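Local coordinates for clan CA, family C40, NlpC/P60 superfamily cysteine peptidase (Trichomonas vaginalis, PDB 6BIO), which probably acts as a cysteine peptidase of the NlpC/P60 family that hydrolyses bacterial peptidoglycan, enabling the parasite to target bacteria, at residues 163-168 and 178-183; 247-252 and 256-261. All coordinates share one frame; numbering follows the deposited sequence. Where two conformers were deposited one is given.

Interaction 1: residues 163-168 and 178-183; sequences KTKLGC and DTYDCS
In the turns that lead off helix 154-163 of the NlpC/P60 domain, Lys165 and Cys168 close on the ring of Tyr180. The lysine chain turns at chi2 (-61°), runs extended beyond it, and crosses the tyrosine at about a right angle. Its CD lies 3.8 Å from Tyr180 CE2, and its CE is 3.3 Å from Tyr180 OH, a buried hydroxyl without a polar partner in the model. A lysine suits this place because its methylenes pass alongside the CE2 and hydroxyl end of the phenol while its NZ travels on to bond Pro177 O. Cys168 is small enough to fit at the ring edge, where its CB sits 4.1 Å from Tyr180 CD2. Its SG is 5.5 Å from the ring centroid and 80° off the normal, an edge-on sulfur-aromatic contact. The same CB packs 3.3 Å from Asp178 O. Gly167, with phi at +90°, takes the third position of the type II turn closed by Cys168 N to Lys165 O (3.0 Å). Beyond it begins short strand 169-170, parallel to 179-180, and Tyr180 exchanges backbone bonds with Lys169 and Ile171. Tyr180 also meets Trp188 edge-to-face and touches Leu185, both on helix 182-191, which Asp181 N-caps through Gly184 N.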
loop_
_atom_site.group_PDB
_atom_site.type_symbol
_atom_site.label_atom_id
_atom_site.label_comp_id
_atom_site.label_asym_id
_atom_site.label_seq_id
_atom_site.Cartn_x
_atom_site.Cartn_y
_atom_site.Cartn_z
ATOM N N LYS A 163 12.653 -1.594 6.996
ATOM C CA LYS A 163 14.048 -1.257 7.279
ATOM C C LYS A 163 14.307 0.225 7.100
ATOM O O LYS A 163 15.120 0.780 7.823
ATOM C CB LYS A 163 15.005 -2.074 6.411
ATOM C CG LYS A 163 15.025 -3.544 6.772
ATOM C CD LYS A 163 15.864 -4.352 5.788
ATOM C CE LYS A 163 15.675 -5.829 6.037
ATOM N NZ LYS A 163 16.622 -6.663 5.196
ATOM N N THR A 164 13.630 0.874 6.145
ATOM C CA THR A 164 13.848 2.304 5.914
ATOM C C THR A 164 13.403 3.140 7.102
ATOM O O THR A 164 13.705 4.349 7.141
ATOM C CB THR A 164 13.121 2.829 4.659
ATOM O OG1 THR A 164 11.717 2.956 4.881
ATOM C CG2 THR A 164 13.414 1.977 3.425
ATOM N N LYS A 165 12.669 2.537 8.054
ATOM C CA LYS A 165 12.191 3.262 9.220
ATOM C C LYS A 165 12.923 2.884 10.500
ATOM O O LYS A 165 12.541 3.359 11.594
ATOM C CB LYS A 165 10.682 3.093 9.398
ATOM C CG LYS A 165 9.898 3.632 8.173
ATOM C CD LYS A 165 10.123 5.109 7.941
ATOM C CE LYS A 165 9.306 5.583 6.763
ATOM N NZ LYS A 165 9.281 7.057 6.625
ATOM N N LEU A 166 13.956 2.056 10.401
ATOM C CA LEU A 166 14.784 1.802 11.571
ATOM C C LEU A 166 15.211 3.120 12.217
ATOM O O LEU A 166 15.637 4.068 11.530
ATOM C CB LEU A 166 16.020 0.989 11.183
ATOM C CG LEU A 166 15.681 -0.487 10.919
ATOM C CD1 LEU A 166 16.797 -1.157 10.135
ATOM C CD2 LEU A 166 15.371 -1.263 12.222
ATOM N N GLY A 167 15.094 3.175 13.553
ATOM C CA GLY A 167 15.475 4.341 14.311
ATOM C C GLY A 167 14.379 5.352 14.511
ATOM O O GLY A 167 14.564 6.288 15.292
ATOM N N CYS A 168 13.257 5.236 13.800
ATOM C CA CYS A 168 12.149 6.149 14.030
ATOM C C CYS A 168 11.588 5.931 15.437
ATOM O O CYS A 168 11.542 4.802 15.945
ATOM C CB CYS A 168 11.033 5.899 12.996
ATOM S SG CYS A 168 11.393 6.395 11.335
ATOM N N ASP A 178 7.500 9.995 10.362
ATOM C CA ASP A 178 8.627 10.045 11.282
ATOM C C ASP A 178 8.447 9.219 12.534
ATOM O O ASP A 178 9.455 8.828 13.132
ATOM C CB ASP A 178 8.883 11.459 11.766
ATOM C CG ASP A 178 9.398 12.314 10.671
ATOM O OD1 ASP A 178 10.457 11.967 10.077
ATOM O OD2 ASP A 178 8.739 13.300 10.397
ATOM N N THR A 179 7.209 8.963 12.965
ATOM C CA THR A 179 6.982 8.219 14.196
ATOM C C THR A 179 5.921 7.156 13.952
ATOM O O THR A 179 5.088 7.283 13.040
ATOM C CB THR A 179 6.569 9.134 15.357
ATOM O OG1 THR A 179 5.298 9.746 15.082
ATOM C CG2 THR A 179 7.634 10.186 15.649
ATOM N N TYR A 180 5.971 6.083 14.751
ATOM C CA TYR A 180 5.168 4.898 14.496
ATOM C C TYR A 180 4.836 4.204 15.797
ATOM O O TYR A 180 5.625 4.218 16.739
ATOM C CB TYR A 180 5.946 3.868 13.660
ATOM C CG TYR A 180 6.091 4.276 12.212
ATOM C CD1 TYR A 180 5.108 3.989 11.312
ATOM C CD2 TYR A 180 7.194 5.005 11.773
ATOM C CE1 TYR A 180 5.204 4.372 10.008
ATOM C CE2 TYR A 180 7.308 5.433 10.478
ATOM C CZ TYR A 180 6.299 5.111 9.588
ATOM O OH TYR A 180 6.364 5.545 8.281
ATOM N N ASP A 181 3.677 3.521 15.808
ATOM C CA ASP A 181 3.489 2.430 16.753
ATOM C C ASP A 181 3.585 1.114 15.994
ATOM O O ASP A 181 3.866 1.071 14.800
ATOM C CB ASP A 181 2.218 2.583 17.599
ATOM C CG ASP A 181 0.930 2.439 16.834
ATOM O OD1 ASP A 181 0.932 1.911 15.728
ATOM O OD2 ASP A 181 -0.103 2.890 17.389
ATOM N N CYS A 182 3.428 0.004 16.716
ATOM C CA CYS A 182 3.797 -1.284 16.128
ATOM C C CYS A 182 2.933 -1.614 14.918
ATOM O O CYS A 182 3.447 -2.039 13.871
ATOM C CB CYS A 182 3.722 -2.394 17.178
ATOM S SG CYS A 182 2.117 -2.748 17.945
ATOM N N SER A 183 1.625 -1.432 15.057
ATOM C CA SER A 183 0.685 -1.762 13.984
ATOM C C SER A 183 0.637 -0.678 12.907
ATOM O O SER A 183 0.405 -0.986 11.741
ATOM C CB SER A 183 -0.695 -2.000 14.629
ATOM O OG SER A 183 -0.935 -0.880 15.465
#

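Interaction 2: residues 247-252 and 256-261; sequences FIHAST and VVKYQD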
loop_
_atom_site.group_PDB
_atom_site.type_symbol
_atom_site.label_atom_id
_atom_site.label_comp_id
_atom_site.label_asym_id
_atom_site.label_seq_id
_atom_site.Cartn_x
_atom_site.Cartn_y
_atom_site.Cartn_z
ATOM N N PHE A 247 12.748 -10.087 13.212
ATOM C CA PHE A 247 11.674 -9.216 12.775
ATOM C C PHE A 247 11.990 -7.786 13.157
ATOM O O PHE A 247 12.866 -7.515 13.966
ATOM C CB PHE A 247 10.309 -9.662 13.296
ATOM C CG PHE A 247 10.085 -9.584 14.828
ATOM C CD1 PHE A 247 9.536 -8.432 15.390
ATOM C CD2 PHE A 247 10.204 -10.713 15.651
ATOM C CE1 PHE A 247 9.224 -8.373 16.748
ATOM C CE2 PHE A 247 9.891 -10.655 16.979
ATOM C CZ PHE A 247 9.404 -9.473 17.537
ATOM N N ILE A 248 11.305 -6.865 12.493
ATOM C CA ILE A 248 11.373 -5.448 12.830
ATOM C C ILE A 248 10.033 -5.003 13.409
ATOM O O ILE A 248 8.961 -5.419 12.950
ATOM C CB ILE A 248 11.782 -4.611 11.608
ATOM C CG1 ILE A 248 13.272 -4.815 11.329
ATOM C CG2 ILE A 248 11.456 -3.121 11.843
ATOM C CD1 ILE A 248 13.781 -4.175 10.051
ATOM N N HIS A 249 10.087 -4.199 14.463
ATOM C CA HIS A 249 8.884 -3.685 15.093
ATOM C C HIS A 249 9.135 -2.317 15.718
ATOM O O HIS A 249 10.277 -1.926 15.983
ATOM C CB HIS A 249 8.332 -4.640 16.170
ATOM C CG HIS A 249 9.226 -4.887 17.358
ATOM N ND1 HIS A 249 8.706 -5.330 18.554
ATOM C CD2 HIS A 249 10.571 -4.862 17.525
ATOM C CE1 HIS A 249 9.683 -5.506 19.433
ATOM N NE2 HIS A 249 10.831 -5.242 18.831
ATOM N N ALA A 250 8.048 -1.579 15.920
ATOM C CA ALA A 250 8.087 -0.391 16.751
ATOM C C ALA A 250 7.775 -0.843 18.166
ATOM O O ALA A 250 6.705 -1.429 18.405
ATOM C CB ALA A 250 7.074 0.642 16.277
ATOM N N SER A 251 8.690 -0.583 19.082
ATOM C CA SER A 251 8.574 -1.112 20.425
ATOM C C SER A 251 8.712 -0.017 21.459
ATOM O O SER A 251 9.519 0.892 21.301
ATOM C CB SER A 251 9.701 -2.092 20.660
ATOM O OG SER A 251 9.662 -2.639 21.964
ATOM N N THR A 252 7.956 -0.135 22.550
ATOM C CA THR A 252 8.161 0.778 23.666
ATOM C C THR A 252 9.444 0.472 24.409
ATOM O O THR A 252 9.944 1.349 25.119
ATOM C CB THR A 252 6.978 0.754 24.636
ATOM O OG1 THR A 252 6.736 -0.586 25.077
ATOM C CG2 THR A 252 5.775 1.348 24.003
ATOM N N VAL A 256 11.394 2.784 19.896
ATOM C CA VAL A 256 12.041 2.906 18.594
ATOM C C VAL A 256 11.645 1.734 17.711
ATOM O O VAL A 256 11.279 0.646 18.205
ATOM C CB VAL A 256 13.574 3.027 18.819
ATOM C CG1 VAL A 256 14.092 1.693 19.293
ATOM C CG2 VAL A 256 14.266 3.564 17.592
ATOM N N VAL A 257 11.780 1.949 16.405
ATOM C CA VAL A 257 11.687 0.904 15.403
ATOM C C VAL A 257 13.043 0.226 15.333
ATOM O O VAL A 257 14.059 0.885 15.094
ATOM C CB VAL A 257 11.298 1.498 14.045
ATOM C CG1 VAL A 257 11.336 0.390 12.939
ATOM C CG2 VAL A 257 9.946 2.179 14.147
ATOM N N LYS A 258 13.057 -1.080 15.553
ATOM C CA LYS A 258 14.281 -1.847 15.704
ATOM C C LYS A 258 14.090 -3.308 15.335
ATOM O O LYS A 258 12.961 -3.824 15.238
ATOM C CB LYS A 258 14.797 -1.782 17.139
ATOM C CG LYS A 258 13.855 -2.362 18.171
ATOM C CD LYS A 258 14.473 -2.286 19.568
ATOM C CE LYS A 258 13.504 -2.530 20.593
ATOM N NZ LYS A 258 14.207 -2.863 21.890
ATOM N N TYR A 259 15.230 -3.969 15.130
ATOM C CA TYR A 259 15.260 -5.414 14.994
ATOM C C TYR A 259 14.985 -6.105 16.323
ATOM O O TYR A 259 15.293 -5.593 17.413
ATOM C CB TYR A 259 16.636 -5.864 14.524
ATOM C CG TYR A 259 16.973 -5.591 13.066
ATOM C CD1 TYR A 259 16.606 -6.479 12.067
ATOM C CD2 TYR A 259 17.699 -4.463 12.697
ATOM C CE1 TYR A 259 16.941 -6.246 10.760
ATOM C CE2 TYR A 259 18.023 -4.226 11.372
ATOM C CZ TYR A 259 17.658 -5.133 10.426
ATOM O OH TYR A 259 17.963 -4.869 9.116
ATOM N N GLN A 260 14.479 -7.328 16.204
ATOM C CA GLN A 260 14.278 -8.227 17.338
ATOM C C GLN A 260 14.502 -9.653 16.880
ATOM O O GLN A 260 13.998 -10.080 15.842
ATOM C CB GLN A 260 12.851 -8.174 17.903
ATOM C CG GLN A 260 12.525 -9.327 18.901
ATOM C CD GLN A 260 13.330 -9.242 20.215
ATOM O OE1 GLN A 260 13.459 -8.149 20.773
ATOM N NE2 GLN A 260 13.848 -10.400 20.729
ATOM N N ASP A 261 15.212 -10.423 17.694
ATOM C CA ASP A 261 15.411 -11.832 17.419
ATOM C C ASP A 261 14.121 -12.582 17.691
ATOM O O ASP A 261 13.606 -12.546 18.814
ATOM C CB ASP A 261 16.529 -12.357 18.319
ATOM C CG ASP A 261 16.871 -13.799 18.038
ATOM O OD1 ASP A 261 16.069 -14.648 18.422
ATOM O OD2 ASP A 261 17.948 -14.076 17.442
#
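Ile248 packs between Val257 and Tyr259 on one face of the two-stranded antiparallel pairing. Its CB stands 3.9 Å from Lys258 O on the partner strand. There the branches part: CG2 reaches Val257 CG1 at 3.7 Å, while CG1, anti to the carbonyl carbon (chi1 -74°), meets Tyr259 CD1 at 3.8 Å. From CG1 the extended chain carries CD1 over the tyrosine ring, 4.1 Å from the centroid and 20° off the normal, a CH-pi contact. A beta-branched residue serves both neighbours at once, and two residues on, the small methyl of Ala250 meets Val257 CG2. The opposite face holds His249, whose imidazole is sandwiched between Ser251 CB and Phe247 CE1, next-but-one neighbours in its own strand. Lys258 O lies at the edge of the imidazole, in its plane, 3.5 Å from His249 CD2, and ND1 is hydrogen-bonded to His237 NE2. The backbones join through three hydrogen-bonded pairs, Phe247 with Gln260, His249 with Lys258 and Ser251 with Val256; the central pair has His249 N to Lys258 O at 3.0 Å and Lys258 N to His249 O at 2.9 Å. This is a beta hairpin at the border of the six-stranded antiparallel sheet, and a histidine here, bonded to His237 and probably helping to orient it, is consistent with the Cys-His-His catalytic triad of NlpC/P60 peptidases.

Interactions 1 and 2 lie with their centres about 8 Å apart and meet along the outer hairpin strand. Val257 joins them: Val257 N is 2.9 Å from Cys168 O and Val257 O is 2.9 Å from Gly167 N, both probable hydrogen bonds. Val257 CB also packs 3.3 Å from Lys165 O. The turn after helix 154-163 thus lies against the outer edge of strand 256-261, in addition to facing Tyr180. A second junction lies nearer the probable active site, where Cys182 CB sits 3.4 Å from Ala250 O. Cys182, likely the nucleophile at the start of helix 182-191, also touches His237, the partner of His249; segment 178-183 thus carries the probable nucleophile and segment 247-252 the probable second histidine.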